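Local coordinates for protein serine protease inhibitor 2 (Anopheles gambiae, PDB 3PZF) that inhibits the clip-domain serine proteases CLIPB9, CLIPB10 and CLIPB4 and so restrains melanization in the mosquito hemolymph, at residues L54-A58 with S59-F63; E298-Q302 with V303-E307; A267-H270 with Q271-Y275; N255-N258 with Q259-R263. All blocks are in the same frame, centred on the assembly; numbering follows the deposited sequence.

Contact 1 of 4, residues L54-A58 with S59-F63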
loop_
_atom_site.group_PDB
_atom_site.type_symbol
_atom_site.label_atom_id
_atom_site.label_comp_id
_atom_site.label_asym_id
_atom_site.label_seq_id
_atom_site.Cartn_x
_atom_site.Cartn_y
_atom_site.Cartn_z
ATOM N N LEU A 54 -1.026 14.505 -6.164
ATOM C CA LEU A 54 -2.094 15.058 -7.052
ATOM C C LEU A 54 -2.767 16.257 -6.406
ATOM O O LEU A 54 -3.111 17.237 -7.070
ATOM C CB LEU A 54 -3.122 13.987 -7.382
ATOM C CG LEU A 54 -2.631 12.969 -8.431
ATOM C CD1 LEU A 54 -3.464 11.697 -8.323
ATOM C CD2 LEU A 54 -2.680 13.548 -9.880
ATOM N N ILE A 55 -2.964 16.191 -5.108
ATOM C CA ILE A 55 -3.585 17.287 -4.405
ATOM C C ILE A 55 -2.650 18.482 -4.384
ATOM O O ILE A 55 -3.099 19.628 -4.565
ATOM C CB ILE A 55 -3.987 16.876 -2.976
ATOM C CG1 ILE A 55 -5.158 15.886 -3.051
ATOM C CG2 ILE A 55 -4.364 18.107 -2.164
ATOM C CD1 ILE A 55 -5.531 15.212 -1.700
ATOM N N TYR A 56 -1.356 18.223 -4.195
ATOM C CA TYR A 56 -0.330 19.261 -4.329
ATOM C C TYR A 56 -0.380 19.945 -5.698
ATOM O O TYR A 56 -0.380 21.164 -5.780
ATOM C CB TYR A 56 1.056 18.655 -4.061
ATOM C CG TYR A 56 2.187 19.662 -4.018
ATOM C CD1 TYR A 56 2.367 20.477 -2.913
ATOM C CD2 TYR A 56 3.084 19.767 -5.069
ATOM C CE1 TYR A 56 3.428 21.380 -2.862
ATOM C CE2 TYR A 56 4.137 20.674 -5.032
ATOM C CZ TYR A 56 4.299 21.471 -3.923
ATOM O OH TYR A 56 5.342 22.373 -3.866
ATOM N N GLU A 57 -0.460 19.159 -6.770
ATOM C CA GLU A 57 -0.537 19.686 -8.132
ATOM C C GLU A 57 -1.792 20.549 -8.335
ATOM O O GLU A 57 -1.764 21.527 -9.102
ATOM C CB GLU A 57 -0.556 18.514 -9.130
ATOM C CG GLU A 57 0.815 17.804 -9.284
ATOM C CD GLU A 57 1.661 18.363 -10.426
ATOM O OE1 GLU A 57 1.391 19.514 -10.920
ATOM O OE2 GLU A 57 2.608 17.645 -10.835
ATOM N N ALA A 58 -2.863 20.204 -7.631
ATOM C CA ALA A 58 -4.144 20.927 -7.790
ATOM C C ALA A 58 -4.159 22.223 -7.010
ATOM O O ALA A 58 -4.984 23.096 -7.257
ATOM C CB ALA A 58 -5.294 20.066 -7.311
ATOM N N SER A 59 -3.259 22.340 -6.042
ATOM C CA SER A 59 -3.228 23.513 -5.185
ATOM C C SER A 59 -2.427 24.668 -5.756
ATOM O O SER A 59 -1.368 24.489 -6.371
ATOM C CB SER A 59 -2.641 23.160 -3.824
ATOM O OG SER A 59 -2.275 24.357 -3.154
ATOM N N ASP A 60 -2.937 25.868 -5.517
ATOM C CA ASP A 60 -2.298 27.096 -5.967
ATOM C C ASP A 60 -0.886 27.190 -5.408
ATOM O O ASP A 60 0.054 27.624 -6.084
ATOM C CB ASP A 60 -3.103 28.290 -5.467
ATOM C CG ASP A 60 -2.873 29.522 -6.293
ATOM O OD1 ASP A 60 -2.514 29.369 -7.483
ATOM O OD2 ASP A 60 -3.049 30.636 -5.753
ATOM N N THR A 61 -0.773 26.778 -4.153
ATOM C CA THR A 61 0.461 26.824 -3.393
ATOM C C THR A 61 1.675 26.282 -4.145
ATOM O O THR A 61 2.789 26.774 -3.968
ATOM C CB THR A 61 0.301 25.992 -2.109
ATOM O OG1 THR A 61 1.206 26.474 -1.113
ATOM C CG2 THR A 61 0.565 24.502 -2.379
ATOM N N SER A 62 1.452 25.278 -4.985
ATOM C CA SER A 62 2.539 24.440 -5.494
ATOM C C SER A 62 3.550 25.169 -6.402
ATOM O O SER A 62 4.542 24.580 -6.814
ATOM C CB SER A 62 1.948 23.228 -6.227
ATOM O OG SER A 62 1.068 23.701 -7.244
ATOM N N PHE A 63 3.329 26.439 -6.715
ATOM C CA PHE A 63 4.340 27.149 -7.500
ATOM C C PHE A 63 5.608 27.401 -6.670
ATOM O O PHE A 63 5.525 27.712 -5.480
ATOM C CB PHE A 63 3.837 28.474 -8.068
ATOM C CG PHE A 63 4.778 29.058 -9.087
ATOM C CD1 PHE A 63 5.867 29.812 -8.687
ATOM C CD2 PHE A 63 4.606 28.803 -10.440
ATOM C CE1 PHE A 63 6.742 30.312 -9.611
ATOM C CE2 PHE A 63 5.488 29.303 -11.371
ATOM C CZ PHE A 63 6.553 30.058 -10.960
#

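Contact 2 of 4, residues E298-Q302 with V303-E307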
loop_
_atom_site.group_PDB
_atom_site.type_symbol
_atom_site.label_atom_id
_atom_site.label_comp_id
_atom_site.label_asym_id
_atom_site.label_seq_id
_atom_site.Cartn_x
_atom_site.Cartn_y
_atom_site.Cartn_z
ATOM N N GLU A 298 -8.845 11.073 8.317
ATOM C CA GLU A 298 -8.508 11.080 9.734
ATOM C C GLU A 298 -7.033 10.719 9.974
ATOM O O GLU A 298 -6.314 11.462 10.645
ATOM C CB GLU A 298 -9.455 10.153 10.498
ATOM C CG GLU A 298 -8.932 9.672 11.856
ATOM C CD GLU A 298 -8.764 10.800 12.866
ATOM O OE1 GLU A 298 -8.886 11.983 12.475
ATOM O OE2 GLU A 298 -8.513 10.495 14.054
ATOM N N PRO A 299 -6.565 9.591 9.415
ATOM C CA PRO A 299 -5.142 9.272 9.620
ATOM C C PRO A 299 -4.181 10.309 9.032
ATOM O O PRO A 299 -3.128 10.539 9.621
ATOM C CB PRO A 299 -4.965 7.916 8.920
ATOM C CG PRO A 299 -6.146 7.745 8.050
ATOM C CD PRO A 299 -7.274 8.504 8.723
ATOM N N LEU A 300 -4.517 10.913 7.892
ATOM C CA LEU A 300 -3.659 11.947 7.343
ATOM C C LEU A 300 -3.584 13.112 8.327
ATOM O O LEU A 300 -2.505 13.645 8.575
ATOM C CB LEU A 300 -4.155 12.417 5.972
ATOM C CG LEU A 300 -3.882 11.432 4.818
ATOM C CD1 LEU A 300 -4.694 11.837 3.565
ATOM C CD2 LEU A 300 -2.380 11.320 4.469
ATOM N N GLN A 301 -4.722 13.473 8.915
ATOM C CA GLN A 301 -4.770 14.574 9.873
ATOM C C GLN A 301 -3.917 14.233 11.087
ATOM O O GLN A 301 -3.187 15.069 11.602
ATOM C CB GLN A 301 -6.218 14.869 10.282
ATOM C CG GLN A 301 -7.001 15.609 9.183
ATOM C CD GLN A 301 -8.486 15.791 9.478
ATOM O OE1 GLN A 301 -9.114 16.727 8.984
ATOM N NE2 GLN A 301 -9.050 14.895 10.271
ATOM N N GLN A 302 -3.991 12.984 11.515
ATOM C CA GLN A 302 -3.231 12.543 12.678
ATOM C C GLN A 302 -1.727 12.674 12.462
ATOM O O GLN A 302 -1.000 12.977 13.398
ATOM C CB GLN A 302 -3.599 11.107 13.051
ATOM C CG GLN A 302 -4.977 10.988 13.683
ATOM C CD GLN A 302 -5.130 11.858 14.922
ATOM O OE1 GLN A 302 -4.380 11.723 15.883
ATOM N NE2 GLN A 302 -6.104 12.765 14.898
ATOM N N VAL A 303 -1.257 12.467 11.235
ATOM C CA VAL A 303 0.174 12.545 10.985
ATOM C C VAL A 303 0.620 13.941 10.509
ATOM O O VAL A 303 1.757 14.106 10.082
ATOM C CB VAL A 303 0.646 11.476 9.972
ATOM C CG1 VAL A 303 0.406 10.070 10.518
ATOM C CG2 VAL A 303 -0.042 11.678 8.625
ATOM N N GLY A 304 -0.266 14.935 10.587
ATOM C CA GLY A 304 0.120 16.320 10.332
ATOM C C GLY A 304 -0.324 16.913 9.003
ATOM O O GLY A 304 -0.009 18.065 8.692
ATOM N N ILE A 305 -1.050 16.135 8.211
ATOM C CA ILE A 305 -1.559 16.620 6.932
ATOM C C ILE A 305 -3.003 17.093 7.116
ATOM O O ILE A 305 -3.946 16.301 7.044
ATOM C CB ILE A 305 -1.447 15.532 5.855
ATOM C CG1 ILE A 305 0.014 15.108 5.714
ATOM C CG2 ILE A 305 -1.991 16.044 4.519
ATOM C CD1 ILE A 305 0.230 14.004 4.729
ATOM N N ARG A 306 -3.166 18.387 7.386
ATOM C CA ARG A 306 -4.438 18.900 7.878
ATOM C C ARG A 306 -5.002 20.039 7.024
ATOM O O ARG A 306 -6.212 20.170 6.866
ATOM C CB ARG A 306 -4.269 19.379 9.331
ATOM C CG ARG A 306 -3.584 18.346 10.247
ATOM C CD ARG A 306 -3.505 18.806 11.704
ATOM N NE ARG A 306 -4.380 18.026 12.588
ATOM C CZ ARG A 306 -3.960 17.122 13.475
ATOM N NH1 ARG A 306 -2.663 16.863 13.627
ATOM N NH2 ARG A 306 -4.845 16.471 14.225
ATOM N N GLU A 307 -4.123 20.865 6.479
ATOM C CA GLU A 307 -4.570 22.057 5.741
ATOM C C GLU A 307 -5.455 21.723 4.529
ATOM O O GLU A 307 -6.354 22.487 4.197
ATOM C CB GLU A 307 -3.365 22.881 5.291
ATOM C CG GLU A 307 -3.730 24.139 4.514
ATOM C CD GLU A 307 -3.729 25.395 5.368
ATOM O OE1 GLU A 307 -3.292 26.452 4.857
ATOM O OE2 GLU A 307 -4.161 25.326 6.543
#

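Contact 3 of 4, residues A267-H270 with Q271-Y275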
loop_
_atom_site.group_PDB
_atom_site.type_symbol
_atom_site.label_atom_id
_atom_site.label_comp_id
_atom_site.label_asym_id
_atom_site.label_seq_id
_atom_site.Cartn_x
_atom_site.Cartn_y
_atom_site.Cartn_z
ATOM N N ALA A 267 15.812 4.607 8.997
ATOM C CA ALA A 267 17.201 4.186 9.211
ATOM C C ALA A 267 17.257 2.798 9.830
ATOM O O ALA A 267 18.086 1.985 9.456
ATOM C CB ALA A 267 17.935 5.197 10.106
ATOM N N SER A 268 16.394 2.525 10.793
ATOM C CA SER A 268 16.465 1.240 11.488
ATOM C C SER A 268 15.976 0.120 10.561
ATOM O O SER A 268 16.464 -1.011 10.631
ATOM C CB SER A 268 15.668 1.260 12.786
ATOM O OG SER A 268 14.280 1.230 12.518
ATOM N N LEU A 269 15.035 0.433 9.665
ATOM C CA LEU A 269 14.568 -0.571 8.714
ATOM C C LEU A 269 15.619 -0.726 7.639
ATOM O O LEU A 269 15.915 -1.834 7.207
ATOM C CB LEU A 269 13.204 -0.194 8.100
ATOM C CG LEU A 269 12.599 -1.228 7.136
ATOM C CD1 LEU A 269 12.270 -2.501 7.881
ATOM C CD2 LEU A 269 11.328 -0.636 6.423
ATOM N N HIS A 270 16.236 0.376 7.237
ATOM C CA HIS A 270 17.355 0.284 6.314
ATOM C C HIS A 270 18.406 -0.712 6.830
ATOM O O HIS A 270 18.848 -1.595 6.093
ATOM C CB HIS A 270 18.036 1.639 6.092
ATOM C CG HIS A 270 19.169 1.557 5.128
ATOM N ND1 HIS A 270 18.974 1.454 3.769
ATOM C CD2 HIS A 270 20.505 1.483 5.321
ATOM C CE1 HIS A 270 20.139 1.350 3.164
ATOM N NE2 HIS A 270 21.089 1.346 4.092
ATOM N N GLN A 271 18.834 -0.548 8.083
ATOM C CA GLN A 271 19.894 -1.396 8.634
ATOM C C GLN A 271 19.408 -2.824 8.772
ATOM O O GLN A 271 20.139 -3.752 8.474
ATOM C CB GLN A 271 20.346 -0.890 9.995
ATOM C CG GLN A 271 21.506 -1.711 10.589
ATOM C CD GLN A 271 21.837 -1.290 11.987
ATOM O OE1 GLN A 271 21.877 -0.107 12.288
ATOM N NE2 GLN A 271 22.098 -2.257 12.852
ATOM N N ALA A 272 18.165 -3.009 9.212
ATOM C CA ALA A 272 17.659 -4.381 9.428
ATOM C C ALA A 272 17.671 -5.127 8.089
ATOM O O ALA A 272 18.092 -6.272 8.021
ATOM C CB ALA A 272 16.265 -4.366 10.018
ATOM N N LEU A 273 17.266 -4.465 7.011
ATOM C CA LEU A 273 17.283 -5.119 5.699
ATOM C C LEU A 273 18.733 -5.303 5.215
ATOM O O LEU A 273 19.069 -6.294 4.552
ATOM C CB LEU A 273 16.479 -4.340 4.670
ATOM C CG LEU A 273 15.000 -4.081 5.040
ATOM C CD1 LEU A 273 14.307 -3.216 3.950
ATOM C CD2 LEU A 273 14.239 -5.343 5.300
ATOM N N TRP A 274 19.590 -4.357 5.576
ATOM C CA TRP A 274 21.001 -4.408 5.183
ATOM C C TRP A 274 21.684 -5.634 5.731
ATOM O O TRP A 274 22.533 -6.241 5.076
ATOM C CB TRP A 274 21.710 -3.140 5.697
ATOM C CG TRP A 274 23.126 -2.921 5.192
ATOM C CD1 TRP A 274 24.309 -3.067 5.893
ATOM C CD2 TRP A 274 23.484 -2.467 3.892
ATOM N NE1 TRP A 274 25.382 -2.741 5.075
ATOM C CE2 TRP A 274 24.892 -2.353 3.852
ATOM C CE3 TRP A 274 22.741 -2.124 2.755
ATOM C CZ2 TRP A 274 25.574 -1.948 2.705
ATOM C CZ3 TRP A 274 23.414 -1.718 1.623
ATOM C CH2 TRP A 274 24.819 -1.624 1.607
ATOM N N TYR A 275 21.311 -6.012 6.949
ATOM C CA TYR A 275 21.879 -7.181 7.617
ATOM C C TYR A 275 21.414 -8.537 7.064
ATOM O O TYR A 275 21.946 -9.582 7.435
ATOM C CB TYR A 275 21.500 -7.134 9.088
ATOM C CG TYR A 275 22.382 -6.261 9.941
ATOM C CD1 TYR A 275 23.140 -5.223 9.383
ATOM C CD2 TYR A 275 22.480 -6.475 11.298
ATOM C CE1 TYR A 275 23.939 -4.424 10.164
ATOM C CE2 TYR A 275 23.296 -5.689 12.088
ATOM C CZ TYR A 275 24.026 -4.666 11.507
ATOM O OH TYR A 275 24.820 -3.886 12.300
#

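Contact 4 of 4, residues N255-N258 with Q259-R263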
loop_
_atom_site.group_PDB
_atom_site.type_symbol
_atom_site.label_atom_id
_atom_site.label_comp_id
_atom_site.label_asym_id
_atom_site.label_seq_id
_atom_site.Cartn_x
_atom_site.Cartn_y
_atom_site.Cartn_z
ATOM N N ASN A 255 8.277 -10.278 22.016
ATOM C CA ASN A 255 7.857 -8.949 21.581
ATOM C C ASN A 255 6.565 -9.006 20.810
ATOM O O ASN A 255 6.221 -10.042 20.261
ATOM C CB ASN A 255 8.898 -8.329 20.652
ATOM C CG ASN A 255 10.251 -8.175 21.310
ATOM O OD1 ASN A 255 10.348 -7.753 22.454
ATOM N ND2 ASN A 255 11.303 -8.526 20.587
ATOM N N THR A 256 5.876 -7.872 20.736
ATOM C CA THR A 256 4.628 -7.786 19.987
ATOM C C THR A 256 4.878 -7.017 18.711
ATOM O O THR A 256 5.917 -6.376 18.561
ATOM C CB THR A 256 3.544 -7.008 20.759
ATOM O OG1 THR A 256 4.014 -5.675 20.988
ATOM C CG2 THR A 256 3.222 -7.679 22.092
ATOM N N VAL A 257 3.915 -7.061 17.798
ATOM C CA VAL A 257 3.983 -6.242 16.586
ATOM C C VAL A 257 4.099 -4.762 16.940
ATOM O O VAL A 257 4.860 -4.022 16.314
ATOM C CB VAL A 257 2.733 -6.476 15.708
ATOM C CG1 VAL A 257 2.506 -5.311 14.719
ATOM C CG2 VAL A 257 2.860 -7.801 14.973
ATOM N N ASN A 258 3.356 -4.324 17.953
ATOM C CA ASN A 258 3.414 -2.922 18.352
ATOM C C ASN A 258 4.823 -2.522 18.824
ATOM O O ASN A 258 5.326 -1.459 18.461
ATOM C CB ASN A 258 2.347 -2.620 19.424
ATOM C CG ASN A 258 0.992 -2.197 18.815
ATOM O OD1 ASN A 258 -0.070 -2.498 19.368
ATOM N ND2 ASN A 258 1.032 -1.501 17.676
ATOM N N GLN A 259 5.478 -3.379 19.605
ATOM C CA GLN A 259 6.834 -3.076 20.057
ATOM C C GLN A 259 7.808 -3.013 18.880
ATOM O O GLN A 259 8.640 -2.122 18.817
ATOM C CB GLN A 259 7.304 -4.113 21.107
ATOM C CG GLN A 259 6.412 -4.098 22.380
ATOM C CD GLN A 259 6.745 -5.195 23.391
ATOM O OE1 GLN A 259 7.046 -6.324 23.020
ATOM N NE2 GLN A 259 6.686 -4.857 24.674
ATOM N N VAL A 260 7.708 -3.961 17.951
ATOM C CA VAL A 260 8.578 -3.962 16.787
ATOM C C VAL A 260 8.297 -2.699 15.935
ATOM O O VAL A 260 9.214 -2.019 15.465
ATOM C CB VAL A 260 8.398 -5.265 15.975
ATOM C CG1 VAL A 260 9.166 -5.188 14.653
ATOM C CG2 VAL A 260 8.840 -6.492 16.811
ATOM N N LEU A 261 7.024 -2.350 15.774
ATOM C CA LEU A 261 6.676 -1.125 15.043
ATOM C C LEU A 261 7.377 0.132 15.581
ATOM O O LEU A 261 7.935 0.916 14.818
ATOM C CB LEU A 261 5.165 -0.911 15.043
ATOM C CG LEU A 261 4.425 -1.778 14.024
ATOM C CD1 LEU A 261 2.938 -1.577 14.186
ATOM C CD2 LEU A 261 4.843 -1.446 12.583
ATOM N N ASP A 262 7.361 0.317 16.897
ATOM C CA ASP A 262 7.990 1.484 17.513
ATOM C C ASP A 262 9.485 1.566 17.227
ATOM O O ASP A 262 10.084 2.640 17.303
ATOM C CB ASP A 262 7.769 1.466 19.028
ATOM C CG ASP A 262 6.314 1.691 19.409
ATOM O OD1 ASP A 262 5.598 2.375 18.646
ATOM O OD2 ASP A 262 5.887 1.185 20.471
ATOM N N ARG A 263 10.084 0.427 16.906
ATOM C CA ARG A 263 11.518 0.345 16.639
ATOM C C ARG A 263 11.818 0.652 15.191
ATOM O O ARG A 263 12.960 0.942 14.839
ATOM C CB ARG A 263 12.054 -1.065 16.952
ATOM C CG ARG A 263 12.148 -1.399 18.443
ATOM C CD ARG A 263 13.206 -0.546 19.126
ATOM N NE ARG A 263 14.535 -0.770 18.559
ATOM C CZ ARG A 263 15.583 0.026 18.758
ATOM N NH1 ARG A 263 15.460 1.114 19.511
ATOM N NH2 ARG A 263 16.753 -0.265 18.197
#

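Contact 1 of 4, residues L54-A58 with S59-F63
Tyr-56 and Ser-62 meet where helix 45-58 of the serpin fold runs out and the chain turns into a short 3-10 segment, 60-62. The aromatic contact is a CH-pi interaction: Ser-62 CB lies over one face of the Tyr-56 ring, 3.7 Å from its centroid and 17° off the normal. Tyr-56 CG stands anti to the backbone N (chi1 -174°), which swings the ring alongside the last turn, toward residues 59-62. Thr-61 CG2 comes to the same ring obliquely, while Leu-74 and Ile-78 touch this side chain. The backbone bonds close the helix. Ser-59 N donates to Tyr-56 O at 3.1 Å, from well above the carbonyl plane, and only weakly to Ile-55 O. Ser-59, the first residue to leave helical angles, then supplies the polar frame of the turn: its OG accepts a weak bond from Thr-61 N, and its O takes two donors, Ser-62 N and Ser-62 OG. Glu-57 OE2 is held by a salt bridge to Arg-87 and a hydrogen bond with Tyr-132 OH. The hydroxyl bond is short and almost collinear with the carbonyl, Ser-62 OG to Ser-59 O at 2.7 Å and a C=O...O angle of 167°.

Contact 2 of 4, residues E298-Q302 with V303-E307
Leu-300 and Ile-305 make the apolar heart of this helix end, Leu-300 CD2 lying 3.8 Å from Ile-305 CD1 as the two side chains cross at a slant. Their backbones are tied as well: Ile-305 N donates to Leu-300 O at 2.9 Å, with an N-H...O angle of 150°. Val-303 packs beside the same carbonyl, its CG2 3.2 Å from Leu-300 O; chi1 of -63° puts this methyl between the backbone N and the carbonyl carbon, facing the last helical turn. Val-303 N keeps the helical pattern for one more step with a bond to Pro-299 O at 3.1 Å. Gln-301 CA makes a CA-H...O contact of 3.4 Å with Ile-305 O. The Arg-306 chain bends at chi3, and Arg-306 NH2 comes within 4.0 Å of Gln-302 NE2 with no bond implied; the exact position of this guanidinium is doubtful.

Around this shell, Leu-52 of helix 45-58 touches both Leu-300 and Ile-305, and Phe-29 and Phe-309 also meet Leu-300. Glu-73 OE1 accepts from the backbone N of both Arg-306 and Glu-307, holding both N-H groups as the chain leaves the turn.

Gly-304 reverses the chain with a positive phi of 105°, an angle easily taken by a residue without a side chain. With Gly-304 N directed to Gln-301 O, an oxygen less surely placed, and Ile-305 N to Leu-300 O, the arrangement is a Schellman motif, Gly-304 its C-prime residue, and the apolar Leu-300 and Ile-305 pair bridges it.

Contact 3 of 4, residues A267-H270 with Q271-Y275
Leu-269 and Leu-273 face inward one turn apart on helix 266-274, and here the closest approach is of side chain to backbone. Leu-273 CG rests 3.3 Å from Leu-269 O, whereas the leucine side chains meet at ordinary van der Waals distance, Leu-273 CD1 4.1 Å from Leu-269 CG, angled across each other. A chi1 of -177° turns Leu-269 CG toward the next turn, although its first bond leads from it. Ala-272 completes this buried side, with its CB 3.4 Å from Ser-268 O. Strands 232-238 and 244-251 lie beneath: Ile-234 meets Ala-272 and Leu-273, Ile-249 meets Leu-269, and Tyr-247 meets Leu-273.

The outward side is looser. His-270 and Trp-274 run side by side in the same direction, their planes 24° apart, but the rings are slid so far that they barely overlap. The imidazole and the six-membered ring of the indole have centroids 5.7 Å apart, and the nearest atoms, His-270 NE2 and Trp-274 CE3, are separated by 4.1 Å.

Regular helical bonds run through both halves, the straightest from Leu-273 N to Leu-269 O at 167°. Ser-268 OG is engaged with Arg-263 O and Asn-265 N, at the start of the helix. The chemistry is thus that of an amphipathic surface helix: backbone bonds hold the turns, leucine and alanine seat it on the strands, and the aromatic pair on the outer side adds little stacking.

Contact 4 of 4, residues N255-N258 with Q259-R263
The backbone goes from extended angles at Asn-255 and Thr-256 straight into helix at Val-257, after which i to i+4 bonds follow, among them Val-260 N to Thr-256 O and Leu-261 N to Val-257 O at 2.8 Å. Thr-256 and Gln-259 then grip each other in both directions. Gln-259 N donates to Thr-256 OG1 at 3.1 Å and 162°, while Thr-256 N returns a bond to Gln-259 OE1 at 3.0 Å, the donor tilted 29° from the amide carbonyl plane. A chi1 of 61° sets OG1 of Thr-256 where it can accept, between its backbone N and carbonyl carbon, facing the first turn. The Gln-259 chain, extended beyond CG, runs back past this hydroxyl, with its CG 3.2 Å from Thr-256 OG1, and its amide oxygen ends 3.1 Å from Asn-255 CA.

This is a capping box with Thr-256 as N-cap: Thr-256 OG1 caps the N-H of Gln-259, and Gln-259 OE1 takes that of Thr-256. Asn-255 crosses Gln-259 at about a right angle; its ND2 is bound to Gly-231 O.

On the buried side of the helix, Val-257 and Leu-261 lie alongside each other pointing the same way, Val-257 CG1 3.8 Å from Leu-261 CD1. Both touch Ile-375 of strand 374-380, and Val-260 reaches Ile-249 and Pro-251 of strand 244-251. Near the far end of the helix, Arg-263 forms a salt bridge with Asp-229, and Asp-262 N donates to Asn-258 O at 3.1 Å.

How the contacts relate
All four are local contacts within the serpin fold, and they divide into helix starts, middles and ends. Contact 4 is an N-terminal cap and contact 3 a helix body; they touch where the two helices follow each other in the chain, and both rest on strand 244-251. Contacts 1 and 2 are C-terminal ends, closed by a serine-rich turn in one and a glycine turn in the other. Their centres lie about 17 Å apart without touching, yet helix 45-58, whose end is contact 1, also packs against contact 2 through Leu-52. Contact 1 is the mostly buried one; the others pair a buried apolar face with an exposed polar or aromatic side.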